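Long-range contacts in alpha-1,3-glucanase (Streptomyces thermodiastaticus, PDB 7C7D), which hydrolyses alpha-1,3-glucan, probably cutting the alpha-1,3-glucosidic bonds within the chain, as a thermostable enzyme of glycoside hydrolase family 87: residues A[255-260]-A[281-286]; A[277-282]-A[311-316]; A[487-492]-A[515-520]. One frame throughout, in Å; residues are numbered along the deposited sequence. Where two conformers were deposited one is given.

Contact 1 (A[255-260]-A[281-286]); sequences GVQNVT and DSAGHV
Ser282 OG donates to Val256 O at 2.8 Å; Ser282 OG in turn accepts from Gly284 N, an ST turn. Its chi1 of 165° sets OG anti to the backbone N, from where the hydroxyl can both serve its own turn and reach the neighbouring coil. One residue further along each segment, Ala283 N donates to Gln257 OE1 (2.9 Å), arriving from above the plane of the side-chain amide, 47° out of it. The methyl CB of Ala283 lies 3.3 Å from the same OE1 and packs against CD as well, so the amide end of Gln257 rests on this alanine.

Two backbone bonds follow: Asn258 N to Gly284 O at 2.8 Å, nearly straight, and Val259 N to His285 O, more bent. They lead into the start of strand pairing, where Val259 and Val286 form a parallel bridge and the CA of Val286 directs a C-H at Val259 O. On the outer side, ND2 of Asn258 sits 3.7 Å from CB of His285, its amide plane turned only 15° from the imidazole. On the inner side, Val256 and Val286 cross at about a right angle, CG1 to CG1 at 3.9 Å, while Val286 CG2 lies 3.3 Å from Val256 O and also meets the CA of Gln257. A water joins Gly255 N to Asp281 O at the far end.

These are loops of successive coils of the parallel beta-helix, where they run into strands 259-263 and 286-289. The chemistry implies a handover along the turn: side-chain groups, Ser282 OG and Gln257 OE1, supply the first two coil-to-coil bonds and backbone groups the next two, leading into the Val259-Val286 bridge.

Contact 2 (A[277-282]-A[311-316]); sequences IDQTDS and GSLGPG
Gly311 lies beside Gln279 in a parallel bridge at the edge of the beta-helix sheet that begins with strands 277-279 and 309-311; past it both segments leave the sheet and turn together as loops of adjacent coils. The CA of Gly311 directs a C-H at Gln279 O, and a side chain here would run into that oxygen, which fits the glycine.

Ser312 is gripped from two directions. Its N donates to Gln279 O at 2.9 Å, and its O accepts from Gln279 NE2, also at 2.9 Å and in the plane of both the carbonyl and the amide. The glutamine thus pairs with one residue through backbone and side chain together. Its CG lies between the backbone N and the carbonyl carbon (chi1 54°) and the chain runs extended from there, while OE1 accepts from Val256 N of the preceding coil, so the amide bridges three coils and its rotation is fixed. An alanine in place of Gln279 would probably leave Ser312 O and Val256 N without these partners and open a gap between the coils. The CB of Ser312 rests 3.4 Å from Thr280 O, while its hydroxyl bonds to Thr336 O in the coil beyond.

Leu313 turns its CD2 back toward CG2 of Ile277, a loose apolar touch at 4.4 Å on the inner side. Leu313 O is hydrogen-bonded to Ser317 OG, while Leu313 N goes to Asn337 OD1. Gly314 CA lies 3.4 Å from Ser282 O, and a CB would run into that oxygen; its positive phi also favours glycine. Pro315 then follows with its ring set against the loop, CD lying 3.8 Å from Ser282 O.

Contact 3 (A[487-492]-A[515-520]); sequences VDITDT and KNVTVD
Ile489 reaches across to the neighbouring strand and rests its CD1 over the groove between Val517 and Val519, 4.1 Å from CG1 of Val517 and 4.1 Å from CG2 of Val519. Its CG1 is anti to the carbonyl carbon (chi1 -57°) and CD1 extended beyond it, which carries the methyl to these branches. Val487 adds a smaller bump, its CB meeting Val517 CG2. All four point into the interior, where Phe502, Phe504, Leu474 and Val476 continue the apolar filling.

The other face is polar. Asp488 and Thr518 stand side by side, pointing the same way, with OD1 4.0 Å from the threonine CB; a water is hydrogen-bonded to Asp488 OD1, Thr518 OG1 and Asn516 O. The carboxylate itself forms a salt bridge with Arg486. Further on, the methyl CG2 of Thr490 leans on the CB of Asp520 at 4.2 Å, and Asp520 OD2 forms a salt bridge with Arg543 of the next strand, 538-550.

Between the faces, Val487 N and O bond to Asn516 O and Thr518 N, and Ile489 N and O to Thr518 O and Asp520 N; a longer bond runs from Asp491 N to Asp520 O. The axes of 487-490 and 517-520 approach to 4.7 Å, only 11° from parallel. Aligned residues stacked coil on coil, apolar within and polar without, are typical of the right-handed parallel beta-helix of pectate lyase-like enzymes.

Contacts 1 and 2 are consecutive steps near one end of the beta-helix: they share Asp281 and Ser282, their centres lie about 7 Å apart, and hydrogen bonds from His285 N to Pro315 O and from Val256 N to Gln279 OE1 join them. Segment 281-286 leads from strand 277-279 on one face to strand 286-289 on another, so both follow one corner between coils. Contact 3 comes later in the chain, its centre about 38 Å from that of contact 1 and 35 Å from contact 2. Strands 259-263 and 286-289 of contact 1 and 486-495 and 517-527 of contact 3 are stacked parallel strands of one beta-helix, so neighbouring coils join alike near its start and later.

Contact 1 (A[255-260]-A[281-286])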
# COMPACT_ATOMS: atom_id res chain seq x y z
N GLY A 255 -0.83 14.71 23.26
CA GLY A 255 -1.80 14.50 24.31
C GLY A 255 -3.14 14.00 23.80
O GLY A 255 -4.16 14.18 24.47
N VAL A 256 -3.17 13.39 22.62
CA VAL A 256 -4.39 12.78 22.11
C VAL A 256 -4.58 11.45 22.84
O VAL A 256 -3.85 10.49 22.59
CB VAL A 256 -4.35 12.60 20.59
CG1 VAL A 256 -5.69 12.10 20.09
CG2 VAL A 256 -3.99 13.92 19.90
N GLN A 257 -5.53 11.42 23.77
CA GLN A 257 -5.88 10.23 24.53
C GLN A 257 -7.32 10.38 24.99
O GLN A 257 -7.84 11.50 25.08
CB GLN A 257 -4.95 10.01 25.73
CG GLN A 257 -4.88 11.18 26.72
CD GLN A 257 -3.76 11.01 27.75
OE1 GLN A 257 -2.70 10.46 27.46
NE2 GLN A 257 -4.01 11.49 28.97
N ASN A 258 -7.96 9.25 25.26
CA ASN A 258 -9.29 9.22 25.87
C ASN A 258 -10.28 10.09 25.11
O ASN A 258 -10.99 10.92 25.68
CB ASN A 258 -9.24 9.62 27.35
CG ASN A 258 -8.36 8.70 28.16
OD1 ASN A 258 -7.50 9.16 28.92
ND2 ASN A 258 -8.58 7.40 28.02
N VAL A 259 -10.33 9.91 23.79
CA VAL A 259 -11.15 10.77 22.96
C VAL A 259 -11.45 10.07 21.65
O VAL A 259 -10.62 9.31 21.13
CB VAL A 259 -10.48 12.15 22.74
CG1 VAL A 259 -9.30 12.03 21.78
CG2 VAL A 259 -11.49 13.18 22.26
N THR A 260 -12.63 10.32 21.12
CA THR A 260 -12.99 9.97 19.76
C THR A 260 -13.02 11.26 18.95
O THR A 260 -13.65 12.24 19.36
CB THR A 260 -14.37 9.31 19.73
OG1 THR A 260 -14.31 8.04 20.40
CG2 THR A 260 -14.86 9.11 18.31
N ASP A 281 3.78 8.93 23.31
CA ASP A 281 3.02 8.09 24.22
C ASP A 281 1.63 8.67 24.38
O ASP A 281 1.38 9.83 24.05
CB ASP A 281 3.76 7.95 25.55
CG ASP A 281 3.20 6.85 26.41
OD1 ASP A 281 2.97 7.11 27.60
OD2 ASP A 281 2.97 5.73 25.89
N SER A 282 0.73 7.84 24.88
CA SER A 282 -0.67 8.21 25.05
C SER A 282 -1.32 7.20 25.98
O SER A 282 -0.98 6.01 25.96
CB SER A 282 -1.39 8.20 23.70
OG SER A 282 -2.80 8.22 23.86
N ALA A 283 -2.25 7.68 26.81
CA ALA A 283 -3.08 6.78 27.60
C ALA A 283 -3.98 5.90 26.75
O ALA A 283 -4.58 4.97 27.28
CB ALA A 283 -3.92 7.58 28.60
N GLY A 284 -4.10 6.18 25.47
CA GLY A 284 -4.87 5.32 24.60
C GLY A 284 -6.34 5.68 24.57
O GLY A 284 -6.76 6.78 24.93
N HIS A 285 -7.14 4.71 24.13
CA HIS A 285 -8.58 4.90 23.96
C HIS A 285 -8.85 6.09 23.05
O HIS A 285 -9.72 6.93 23.31
CB HIS A 285 -9.31 4.97 25.30
CG HIS A 285 -8.98 3.81 26.18
ND1 HIS A 285 -9.59 2.58 26.04
CD2 HIS A 285 -8.07 3.67 27.17
CE1 HIS A 285 -9.09 1.74 26.93
NE2 HIS A 285 -8.16 2.37 27.63
N VAL A 286 -8.08 6.15 21.97
CA VAL A 286 -8.23 7.14 20.91
C VAL A 286 -8.96 6.46 19.77
O VAL A 286 -8.56 5.37 19.34
CB VAL A 286 -6.85 7.63 20.43
CG1 VAL A 286 -7.03 8.56 19.24
CG2 VAL A 286 -6.09 8.28 21.56
O HOH W 1 0.83 12.58 24.32

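Contact 2 (A[277-282]-A[311-316])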
# COMPACT_ATOMS: atom_id res chain seq x y z
N ILE A 277 -0.93 14.17 14.05
CA ILE A 277 -0.70 13.69 15.41
C ILE A 277 0.74 13.25 15.52
O ILE A 277 1.22 12.48 14.68
CB ILE A 277 -1.67 12.55 15.79
CG1 ILE A 277 -3.09 13.10 15.95
CG2 ILE A 277 -1.21 11.85 17.07
CD1 ILE A 277 -4.16 12.01 16.02
N ASP A 278 1.44 13.74 16.54
CA ASP A 278 2.84 13.38 16.75
C ASP A 278 3.07 13.33 18.26
O ASP A 278 3.12 14.37 18.92
CB ASP A 278 3.76 14.40 16.07
CG ASP A 278 5.22 13.98 16.05
OD1 ASP A 278 5.58 12.97 16.69
OD2 ASP A 278 6.02 14.69 15.39
N GLN A 279 3.19 12.12 18.80
CA GLN A 279 3.33 11.96 20.24
C GLN A 279 3.99 10.62 20.51
O GLN A 279 3.68 9.63 19.86
CB GLN A 279 1.97 12.04 20.94
CG GLN A 279 0.93 11.07 20.39
CD GLN A 279 -0.45 11.32 20.93
OE1 GLN A 279 -0.79 12.43 21.32
NE2 GLN A 279 -1.27 10.28 20.98
N THR A 280 4.91 10.60 21.47
CA THR A 280 5.62 9.37 21.77
C THR A 280 4.81 8.43 22.64
O THR A 280 5.13 7.23 22.70
CB THR A 280 6.96 9.67 22.43
OG1 THR A 280 6.74 10.43 23.62
CG2 THR A 280 7.87 10.44 21.49
N ASP A 281 3.78 8.93 23.31
CA ASP A 281 3.02 8.09 24.22
C ASP A 281 1.63 8.67 24.38
O ASP A 281 1.38 9.83 24.05
CB ASP A 281 3.76 7.95 25.55
CG ASP A 281 3.20 6.85 26.41
OD1 ASP A 281 2.97 7.11 27.60
OD2 ASP A 281 2.97 5.73 25.89
N SER A 282 0.73 7.84 24.88
CA SER A 282 -0.67 8.21 25.05
C SER A 282 -1.32 7.20 25.98
O SER A 282 -0.98 6.01 25.96
CB SER A 282 -1.39 8.20 23.70
OG SER A 282 -2.80 8.22 23.86
N GLY A 311 4.06 8.08 15.95
CA GLY A 311 4.27 7.67 17.32
C GLY A 311 3.22 6.72 17.86
O GLY A 311 2.93 5.68 17.27
N SER A 312 2.61 7.09 18.98
CA SER A 312 1.80 6.18 19.77
C SER A 312 0.38 6.70 19.91
O SER A 312 0.17 7.85 20.32
CB SER A 312 2.42 6.00 21.15
OG SER A 312 1.51 5.41 22.05
N LEU A 313 -0.59 5.83 19.62
CA LEU A 313 -1.99 6.10 19.92
C LEU A 313 -2.44 5.44 21.22
O LEU A 313 -3.61 5.55 21.58
CB LEU A 313 -2.89 5.64 18.77
CG LEU A 313 -2.68 6.39 17.45
CD1 LEU A 313 -3.55 5.77 16.36
CD2 LEU A 313 -2.99 7.87 17.62
N GLY A 314 -1.52 4.80 21.93
CA GLY A 314 -1.83 4.16 23.19
C GLY A 314 -2.62 2.88 23.02
O GLY A 314 -2.93 2.45 21.90
N PRO A 315 -2.95 2.24 24.14
CA PRO A 315 -3.71 0.99 24.09
C PRO A 315 -5.19 1.22 23.81
O PRO A 315 -5.77 2.24 24.19
CB PRO A 315 -3.52 0.41 25.50
CG PRO A 315 -3.32 1.64 26.36
CD PRO A 315 -2.53 2.60 25.50
N GLY A 316 -5.82 0.23 23.17
CA GLY A 316 -7.26 0.26 23.00
C GLY A 316 -7.76 1.31 22.03
O GLY A 316 -8.85 1.86 22.22

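Contact 3 (A[487-492]-A[515-520])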
# COMPACT_ATOMS: atom_id res chain seq x y z
N VAL A 487 7.91 -20.62 9.11
CA VAL A 487 7.22 -19.77 8.14
C VAL A 487 6.30 -20.67 7.33
O VAL A 487 6.76 -21.57 6.61
CB VAL A 487 8.20 -19.01 7.23
CG1 VAL A 487 7.44 -18.12 6.27
CG2 VAL A 487 9.17 -18.18 8.07
N ASP A 488 4.99 -20.46 7.47
CA ASP A 488 3.96 -21.28 6.85
C ASP A 488 3.26 -20.45 5.78
O ASP A 488 2.54 -19.50 6.12
CB ASP A 488 2.96 -21.76 7.89
CG ASP A 488 3.57 -22.66 8.92
OD1 ASP A 488 4.37 -23.54 8.54
OD2 ASP A 488 3.25 -22.51 10.11
N ILE A 489 3.47 -20.81 4.52
CA ILE A 489 2.96 -20.05 3.39
C ILE A 489 1.89 -20.91 2.73
O ILE A 489 2.19 -21.89 2.03
CB ILE A 489 4.08 -19.69 2.41
CG1 ILE A 489 5.18 -18.89 3.12
CG2 ILE A 489 3.53 -18.92 1.22
CD1 ILE A 489 6.52 -18.90 2.42
N THR A 490 0.63 -20.54 2.94
CA THR A 490 -0.49 -21.40 2.57
C THR A 490 -1.50 -20.66 1.71
O THR A 490 -1.73 -19.46 1.88
CB THR A 490 -1.21 -21.96 3.80
OG1 THR A 490 -1.62 -20.87 4.64
CG2 THR A 490 -0.30 -22.86 4.59
N ASP A 491 -2.12 -21.40 0.80
CA ASP A 491 -3.23 -20.92 -0.02
C ASP A 491 -2.90 -19.58 -0.69
O ASP A 491 -3.63 -18.60 -0.60
CB ASP A 491 -4.53 -20.86 0.76
CG ASP A 491 -5.06 -22.24 1.08
OD1 ASP A 491 -4.52 -23.23 0.53
OD2 ASP A 491 -6.00 -22.35 1.88
N THR A 492 -1.78 -19.57 -1.40
CA THR A 492 -1.33 -18.37 -2.10
C THR A 492 -1.70 -18.47 -3.57
O THR A 492 -1.45 -19.49 -4.22
CB THR A 492 0.19 -18.21 -1.98
OG1 THR A 492 0.59 -18.38 -0.62
CG2 THR A 492 0.61 -16.82 -2.42
N LYS A 515 15.17 -21.81 6.26
CA LYS A 515 14.77 -23.12 6.74
C LYS A 515 13.47 -22.95 7.50
O LYS A 515 13.02 -21.83 7.75
CB LYS A 515 15.85 -23.72 7.64
CG LYS A 515 16.31 -22.76 8.73
CD LYS A 515 17.25 -23.44 9.72
CE LYS A 515 17.67 -22.47 10.82
NZ LYS A 515 18.31 -23.17 11.97
N ASN A 516 12.85 -24.08 7.87
CA ASN A 516 11.58 -24.07 8.60
C ASN A 516 10.46 -23.47 7.77
O ASN A 516 9.48 -22.95 8.31
CB ASN A 516 11.67 -23.38 9.96
CG ASN A 516 12.85 -23.86 10.78
OD1 ASN A 516 13.06 -25.06 10.93
ND2 ASN A 516 13.61 -22.92 11.33
N VAL A 517 10.59 -23.54 6.45
CA VAL A 517 9.62 -22.97 5.52
C VAL A 517 8.78 -24.09 4.93
O VAL A 517 9.33 -25.09 4.44
CB VAL A 517 10.31 -22.19 4.40
CG1 VAL A 517 9.31 -21.76 3.31
CG2 VAL A 517 11.04 -20.98 4.97
N THR A 518 7.46 -23.93 4.97
CA THR A 518 6.53 -24.82 4.29
C THR A 518 5.66 -23.99 3.37
O THR A 518 5.07 -22.99 3.80
CB THR A 518 5.64 -25.54 5.30
OG1 THR A 518 6.45 -26.28 6.21
CG2 THR A 518 4.68 -26.49 4.58
N VAL A 519 5.60 -24.38 2.10
CA VAL A 519 4.65 -23.83 1.15
C VAL A 519 3.62 -24.92 0.90
O VAL A 519 3.96 -25.99 0.39
CB VAL A 519 5.34 -23.40 -0.15
CG1 VAL A 519 4.30 -22.94 -1.18
CG2 VAL A 519 6.36 -22.32 0.12
N ASP A 520 2.37 -24.66 1.28
CA ASP A 520 1.31 -25.67 1.18
C ASP A 520 0.08 -25.03 0.56
O ASP A 520 -0.64 -24.27 1.22
CB ASP A 520 0.99 -26.28 2.54
CG ASP A 520 0.01 -27.44 2.46
OD1 ASP A 520 -0.71 -27.58 1.45
OD2 ASP A 520 -0.03 -28.23 3.42
O HOH W 2 6.96 -24.42 8.25